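Local coordinates for chromosome partition protein Smc (Pyrococcus yayanosii, PDB 5XEI), which probably serves in chromosome condensation and partitioning as a DNA-binding, ATP-hydrolysing SMC homodimer whose head domains are joined to a hinge by coiled coils, at residues A[199-204]-A[331-336]; A[215-220]-A[314-319]. One frame throughout, in Å; residues are numbered along the deposited sequence.

Contact 1: residues A[199-204]-A[331-336]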
loop_
_atom_site.group_PDB
_atom_site.type_symbol
_atom_site.label_atom_id
_atom_site.label_comp_id
_atom_site.label_asym_id
_atom_site.label_seq_id
_atom_site.Cartn_x
_atom_site.Cartn_y
_atom_site.Cartn_z
ATOM N N GLU A 199 5.022 16.481 -29.839
ATOM C CA GLU A 199 5.860 16.244 -31.015
ATOM C C GLU A 199 5.010 15.981 -32.249
ATOM O O GLU A 199 5.260 16.547 -33.321
ATOM C CB GLU A 199 6.826 15.071 -30.804
ATOM C CG GLU A 199 7.549 14.723 -32.138
ATOM C CD GLU A 199 8.713 13.719 -32.028
ATOM O OE1 GLU A 199 9.046 13.079 -33.059
ATOM O OE2 GLU A 199 9.317 13.583 -30.940
ATOM N N VAL A 200 4.023 15.095 -32.122
ATOM C CA VAL A 200 3.183 14.757 -33.258
ATOM C C VAL A 200 2.547 16.012 -33.832
ATOM O O VAL A 200 2.574 16.245 -35.044
ATOM C CB VAL A 200 2.135 13.717 -32.839
ATOM C CG1 VAL A 200 0.965 13.757 -33.780
ATOM C CG2 VAL A 200 2.782 12.329 -32.810
ATOM N N LYS A 201 2.006 16.861 -32.959
ATOM C CA LYS A 201 1.406 18.112 -33.407
ATOM C C LYS A 201 2.422 18.960 -34.166
ATOM O O LYS A 201 2.067 19.687 -35.103
ATOM C CB LYS A 201 0.837 18.852 -32.194
ATOM C CG LYS A 201 0.355 20.259 -32.413
ATOM C CD LYS A 201 -0.642 20.358 -33.541
ATOM C CE LYS A 201 -1.187 21.767 -33.605
ATOM N NZ LYS A 201 -0.744 22.400 -34.860
ATOM N N LYS A 202 3.696 18.844 -33.821
ATOM C CA LYS A 202 4.683 19.671 -34.497
ATOM C C LYS A 202 5.106 19.030 -35.817
ATOM O O LYS A 202 5.258 19.715 -36.840
ATOM C CB LYS A 202 5.848 19.917 -33.536
ATOM C CG LYS A 202 7.130 20.360 -34.145
ATOM C CD LYS A 202 8.196 20.423 -33.050
ATOM C CE LYS A 202 9.618 20.507 -33.607
ATOM N NZ LYS A 202 10.608 20.917 -32.564
ATOM N N GLN A 203 5.241 17.706 -35.817
ATOM C CA GLN A 203 5.438 16.969 -37.055
ATOM C C GLN A 203 4.279 17.181 -38.021
ATOM O O GLN A 203 4.489 17.381 -39.224
ATOM C CB GLN A 203 5.611 15.496 -36.723
ATOM C CG GLN A 203 5.199 14.574 -37.822
ATOM C CD GLN A 203 5.654 13.155 -37.566
ATOM O OE1 GLN A 203 5.606 12.660 -36.425
ATOM N NE2 GLN A 203 6.119 12.490 -38.626
ATOM N N LEU A 204 3.047 17.155 -37.514
ATOM C CA LEU A 204 1.875 17.300 -38.375
ATOM C C LEU A 204 1.946 18.592 -39.168
ATOM O O LEU A 204 1.513 18.656 -40.323
ATOM C CB LEU A 204 0.609 17.275 -37.520
ATOM C CG LEU A 204 -0.746 16.753 -37.994
ATOM C CD1 LEU A 204 -1.696 16.778 -36.801
ATOM C CD2 LEU A 204 -1.325 17.517 -39.158
ATOM N N ARG A 331 -4.292 10.968 -38.161
ATOM C CA ARG A 331 -4.966 9.917 -37.398
ATOM C C ARG A 331 -4.276 9.686 -36.065
ATOM O O ARG A 331 -4.939 9.587 -35.027
ATOM C CB ARG A 331 -5.045 8.606 -38.190
ATOM C CG ARG A 331 -5.731 8.734 -39.530
ATOM C CD ARG A 331 -6.028 7.382 -40.189
ATOM N NE ARG A 331 -5.554 7.374 -41.571
ATOM C CZ ARG A 331 -6.326 7.591 -42.635
ATOM N NH1 ARG A 331 -5.791 7.567 -43.855
ATOM N NH2 ARG A 331 -7.628 7.847 -42.488
ATOM N N ARG A 332 -2.947 9.630 -36.061
ATOM C CA ARG A 332 -2.232 9.481 -34.799
ATOM C C ARG A 332 -2.511 10.665 -33.877
ATOM O O ARG A 332 -2.713 10.496 -32.668
ATOM C CB ARG A 332 -0.734 9.333 -35.058
ATOM C CG ARG A 332 0.026 8.850 -33.851
ATOM C CD ARG A 332 1.522 8.841 -34.062
ATOM N NE ARG A 332 2.198 8.636 -32.780
ATOM C CZ ARG A 332 3.485 8.904 -32.550
ATOM N NH1 ARG A 332 4.264 9.386 -33.516
ATOM N NH2 ARG A 332 3.997 8.687 -31.350
ATOM N N TYR A 333 -2.572 11.867 -34.442
ATOM C CA TYR A 333 -2.880 13.044 -33.644
ATOM C C TYR A 333 -4.244 12.909 -32.994
ATOM O O TYR A 333 -4.366 12.951 -31.766
ATOM C CB TYR A 333 -2.823 14.284 -34.516
ATOM C CG TYR A 333 -2.920 15.564 -33.748
ATOM C CD1 TYR A 333 -1.934 15.923 -32.837
ATOM C CD2 TYR A 333 -3.977 16.436 -33.951
ATOM C CE1 TYR A 333 -2.013 17.108 -32.128
ATOM C CE2 TYR A 333 -4.061 17.622 -33.258
ATOM C CZ TYR A 333 -3.077 17.954 -32.350
ATOM O OH TYR A 333 -3.173 19.136 -31.659
ATOM N N LEU A 334 -5.289 12.720 -33.808
ATOM C CA LEU A 334 -6.637 12.625 -33.260
ATOM C C LEU A 334 -6.778 11.461 -32.292
ATOM O O LEU A 334 -7.667 11.485 -31.427
ATOM C CB LEU A 334 -7.676 12.502 -34.376
ATOM C CG LEU A 334 -8.179 13.851 -34.888
ATOM C CD1 LEU A 334 -9.245 13.684 -35.934
ATOM C CD2 LEU A 334 -8.686 14.736 -33.754
ATOM N N GLU A 335 -5.909 10.461 -32.382
ATOM C CA GLU A 335 -6.106 9.381 -31.443
ATOM C C GLU A 335 -5.421 9.635 -30.123
ATOM O O GLU A 335 -5.940 9.242 -29.077
ATOM C CB GLU A 335 -5.631 8.077 -32.033
ATOM C CG GLU A 335 -6.757 7.389 -32.697
ATOM C CD GLU A 335 -6.376 6.019 -33.152
ATOM O OE1 GLU A 335 -5.772 5.264 -32.343
ATOM O OE2 GLU A 335 -6.669 5.720 -34.335
ATOM N N LEU A 336 -4.260 10.284 -30.151
ATOM C CA LEU A 336 -3.656 10.725 -28.901
ATOM C C LEU A 336 -4.584 11.681 -28.143
ATOM O O LEU A 336 -4.712 11.579 -26.920
ATOM C CB LEU A 336 -2.306 11.370 -29.185
ATOM C CG LEU A 336 -1.178 10.486 -29.692
ATOM C CD1 LEU A 336 0.029 11.360 -30.000
ATOM C CD2 LEU A 336 -0.814 9.436 -28.647
#
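The phenol ring of Y333 on one helix lies against V200, K201 and L204 of the other, three side chains meeting it at different places. V200 CG1 comes up at the ring edge, near its plane, 3.7 Å from Y333 CD1. L204 runs at about a right angle to the tyrosine and sets CD1 3.5 Å from Y333 CG, where the ring joins its stem. K201 lends only its aliphatic part: CB approaches Y333 CE1 obliquely, and CD lies 3.4 Å from Y333 OH. Its ammonium leads away from the interface to a salt bridge with D205, while the tyrosine hydroxyl has a weak hydrogen bond with K337.

The other branch of V200 serves different partners. CG2 sits over one face of the R332 guanidinium, 3.4 Å from R332 NH1 and off-centre, and also reaches L336 CD1 at 4.1 Å. R332 CG is anti to its backbone N (chi1 -166°), and from there the chain, extended to NE, takes the guanidinium to the valine; E199 OE1, 6.1 Å from R332 NH1, may add long-range attraction. An alanine in place of Y333 would keep CB beside L204 but would probably open a gap between K201, V200 and L204 where the ring had been.

The two helical segments run antiparallel, axes 9.6 Å apart at 150°, as the two helices of the SMC coiled-coil arm. V329 and F326 of helix 321-383 extend the apolar seam past V200 and L204, and L196 and I197 of helix 170-246 continue it beside R332, Y333 and L336.

Contact 2: residues A[215-220]-A[314-319]; sequences LRYLDL and ALEPVN
Y217 offers one face of its phenol ring to V318, whose CG2 stands over it 4.1 Å from the ring centroid and 17° off the ring normal, a CH-pi contact. The methyl is displaced somewhat toward the rim, its closest ring atom being Y217 CG at 3.9 Å. E316 comes near the ring obliquely, but its OE1 remains 4.5 Å from Y217 CE1, so it borders the tyrosine more than it packs on it. I312 and M320 also touch the Y217 side chain.

This is a break in the coiled-coil arm, where helix 298-315 ends and a short linker runs into helix 321-383 while helix 170-246 continues unbroken alongside. An interruption of this kind is consistent with the joint of the SMC arm. E316 is the first residue to leave helical geometry, and the E316-P317 peptide is cis; beyond the cis bond the extended backbone brings V318 back to face Y217.

With V318 CG1 anti to the carbonyl carbon (chi1 -45°), CG2 takes the crowded position between backbone N and carbonyl carbon, over the ring, while CG1 approaches the stem of the tyrosine, 4.1 Å from Y217 CB. The two side chains meet at about a right angle.

L315, the last residue of its helix, touches with one methyl: CD1 rests on the backbone of the long helix and meets L220 CD1 more loosely, at 4.4 Å. L220 also packs on M308, E311 and I312. Just past V318, N319 ties the linker down, its ND2 hydrogen-bonded to E210 OE1 and its OD1 weakly to the backbone N of K321. The closest approach of all between the two segments is L315 CD1 to Y217 N, 3.5 Å.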
loop_
_atom_site.group_PDB
_atom_site.type_symbol
_atom_site.label_atom_id
_atom_site.label_comp_id
_atom_site.label_asym_id
_atom_site.label_seq_id
_atom_site.Cartn_x
_atom_site.Cartn_y
_atom_site.Cartn_z
ATOM N N LEU A 215 0.676 19.460 -53.292
ATOM C CA LEU A 215 -0.585 19.589 -54.014
ATOM C C LEU A 215 -0.491 20.614 -55.145
ATOM O O LEU A 215 -1.001 20.373 -56.241
ATOM C CB LEU A 215 -1.717 19.942 -53.043
ATOM C CG LEU A 215 -2.138 18.810 -52.094
ATOM C CD1 LEU A 215 -3.489 19.039 -51.435
ATOM C CD2 LEU A 215 -2.170 17.511 -52.843
ATOM N N ARG A 216 0.145 21.762 -54.915
ATOM C CA ARG A 216 0.178 22.762 -55.982
ATOM C C ARG A 216 1.218 22.416 -57.029
ATOM O O ARG A 216 1.008 22.652 -58.220
ATOM C CB ARG A 216 0.420 24.158 -55.418
ATOM C CG ARG A 216 -0.270 24.401 -54.095
ATOM C CD ARG A 216 0.173 25.721 -53.444
ATOM N NE ARG A 216 -0.820 26.133 -52.475
ATOM C CZ ARG A 216 -0.616 27.113 -51.606
ATOM N NH1 ARG A 216 0.544 27.767 -51.606
ATOM N NH2 ARG A 216 -1.561 27.457 -50.739
ATOM N N TYR A 217 2.340 21.842 -56.611
ATOM C CA TYR A 217 3.215 21.198 -57.576
ATOM C C TYR A 217 2.413 20.266 -58.492
ATOM O O TYR A 217 2.625 20.238 -59.712
ATOM C CB TYR A 217 4.334 20.456 -56.839
ATOM C CG TYR A 217 5.050 19.483 -57.719
ATOM C CD1 TYR A 217 6.191 19.846 -58.402
ATOM C CD2 TYR A 217 4.569 18.192 -57.876
ATOM C CE1 TYR A 217 6.838 18.945 -59.210
ATOM C CE2 TYR A 217 5.190 17.302 -58.679
ATOM C CZ TYR A 217 6.323 17.668 -59.346
ATOM O OH TYR A 217 6.930 16.726 -60.149
ATOM N N LEU A 218 1.478 19.505 -57.924
ATOM C CA LEU A 218 0.633 18.642 -58.742
ATOM C C LEU A 218 -0.159 19.462 -59.749
ATOM O O LEU A 218 -0.086 19.214 -60.958
ATOM C CB LEU A 218 -0.313 17.841 -57.852
ATOM C CG LEU A 218 -0.094 16.341 -57.729
ATOM C CD1 LEU A 218 1.341 16.086 -57.313
ATOM C CD2 LEU A 218 -1.048 15.751 -56.697
ATOM N N ASP A 219 -0.928 20.445 -59.262
ATOM C CA ASP A 219 -1.712 21.298 -60.153
ATOM C C ASP A 219 -0.867 21.857 -61.289
ATOM O O ASP A 219 -1.242 21.760 -62.463
ATOM C CB ASP A 219 -2.339 22.445 -59.366
ATOM C CG ASP A 219 -3.592 22.029 -58.594
ATOM O OD1 ASP A 219 -4.167 20.948 -58.887
ATOM O OD2 ASP A 219 -4.003 22.805 -57.681
ATOM N N LEU A 220 0.267 22.470 -60.943
ATOM C CA LEU A 220 1.164 23.043 -61.937
ATOM C C LEU A 220 1.619 21.990 -62.935
ATOM O O LEU A 220 1.676 22.245 -64.139
ATOM C CB LEU A 220 2.375 23.666 -61.240
ATOM C CG LEU A 220 2.310 25.144 -60.861
ATOM C CD1 LEU A 220 3.529 25.581 -60.057
ATOM C CD2 LEU A 220 2.166 25.977 -62.115
ATOM N N ALA A 314 10.428 27.014 -58.720
ATOM C CA ALA A 314 10.239 27.621 -57.414
ATOM C C ALA A 314 10.032 26.542 -56.351
ATOM O O ALA A 314 10.942 26.256 -55.560
ATOM C CB ALA A 314 9.048 28.580 -57.437
ATOM N N LEU A 315 8.849 25.912 -56.359
ATOM C CA LEU A 315 8.446 25.024 -55.271
ATOM C C LEU A 315 9.492 23.979 -54.908
ATOM O O LEU A 315 9.474 23.486 -53.778
ATOM C CB LEU A 315 7.143 24.301 -55.623
ATOM C CG LEU A 315 5.965 25.233 -55.863
ATOM C CD1 LEU A 315 4.706 24.412 -56.008
ATOM C CD2 LEU A 315 5.851 26.252 -54.724
ATOM N N GLU A 316 10.393 23.624 -55.822
ATOM C CA GLU A 316 11.295 22.503 -55.555
ATOM C C GLU A 316 12.269 22.873 -54.443
ATOM O O GLU A 316 12.638 24.043 -54.304
ATOM C CB GLU A 316 12.050 22.071 -56.817
ATOM C CG GLU A 316 11.136 21.786 -57.988
ATOM C CD GLU A 316 11.284 20.388 -58.562
ATOM O OE1 GLU A 316 11.090 20.222 -59.788
ATOM O OE2 GLU A 316 11.584 19.451 -57.786
ATOM N N PRO A 317 12.646 21.882 -53.616
ATOM C CA PRO A 317 12.178 20.494 -53.700
ATOM C C PRO A 317 10.808 20.310 -53.043
ATOM O O PRO A 317 10.487 21.050 -52.102
ATOM C CB PRO A 317 13.250 19.710 -52.927
ATOM C CG PRO A 317 14.282 20.733 -52.486
ATOM C CD PRO A 317 13.587 22.052 -52.499
ATOM N N VAL A 318 10.015 19.356 -53.539
ATOM C CA VAL A 318 8.768 18.972 -52.899
ATOM C C VAL A 318 8.848 17.498 -52.536
ATOM O O VAL A 318 9.571 16.717 -53.150
ATOM C CB VAL A 318 7.528 19.252 -53.770
ATOM C CG1 VAL A 318 7.614 20.644 -54.397
ATOM C CG2 VAL A 318 7.334 18.161 -54.815
ATOM N N ASN A 319 8.096 17.125 -51.509
ATOM C CA ASN A 319 8.117 15.776 -50.952
ATOM C C ASN A 319 6.726 15.192 -51.154
ATOM O O ASN A 319 5.786 15.549 -50.444
ATOM C CB ASN A 319 8.522 15.817 -49.476
ATOM C CG ASN A 319 8.203 14.525 -48.728
ATOM O OD1 ASN A 319 8.160 13.433 -49.309
ATOM N ND2 ASN A 319 8.000 14.645 -47.419
#

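Both contacts draw on helix 170-246, one packing it against helix 321-383 and the other against the end of helix 298-315 and its linker; the chain makes contact 2 between the two segments of contact 1. Their centres lie about 24 Å apart, nearest atoms about 9 Å. Contact 1 is the more buried, a helix-helix seam that takes in the K201 stem and the R332 guanidinium beside apolar groups. Contact 2 is a surface contact farther from the chain's centre, where methyls of a helix end and its linker meet one aromatic face and the backbone of the long helix. A tyrosine anchors each, meeting side chains of a regular helix or of a helix end and linker.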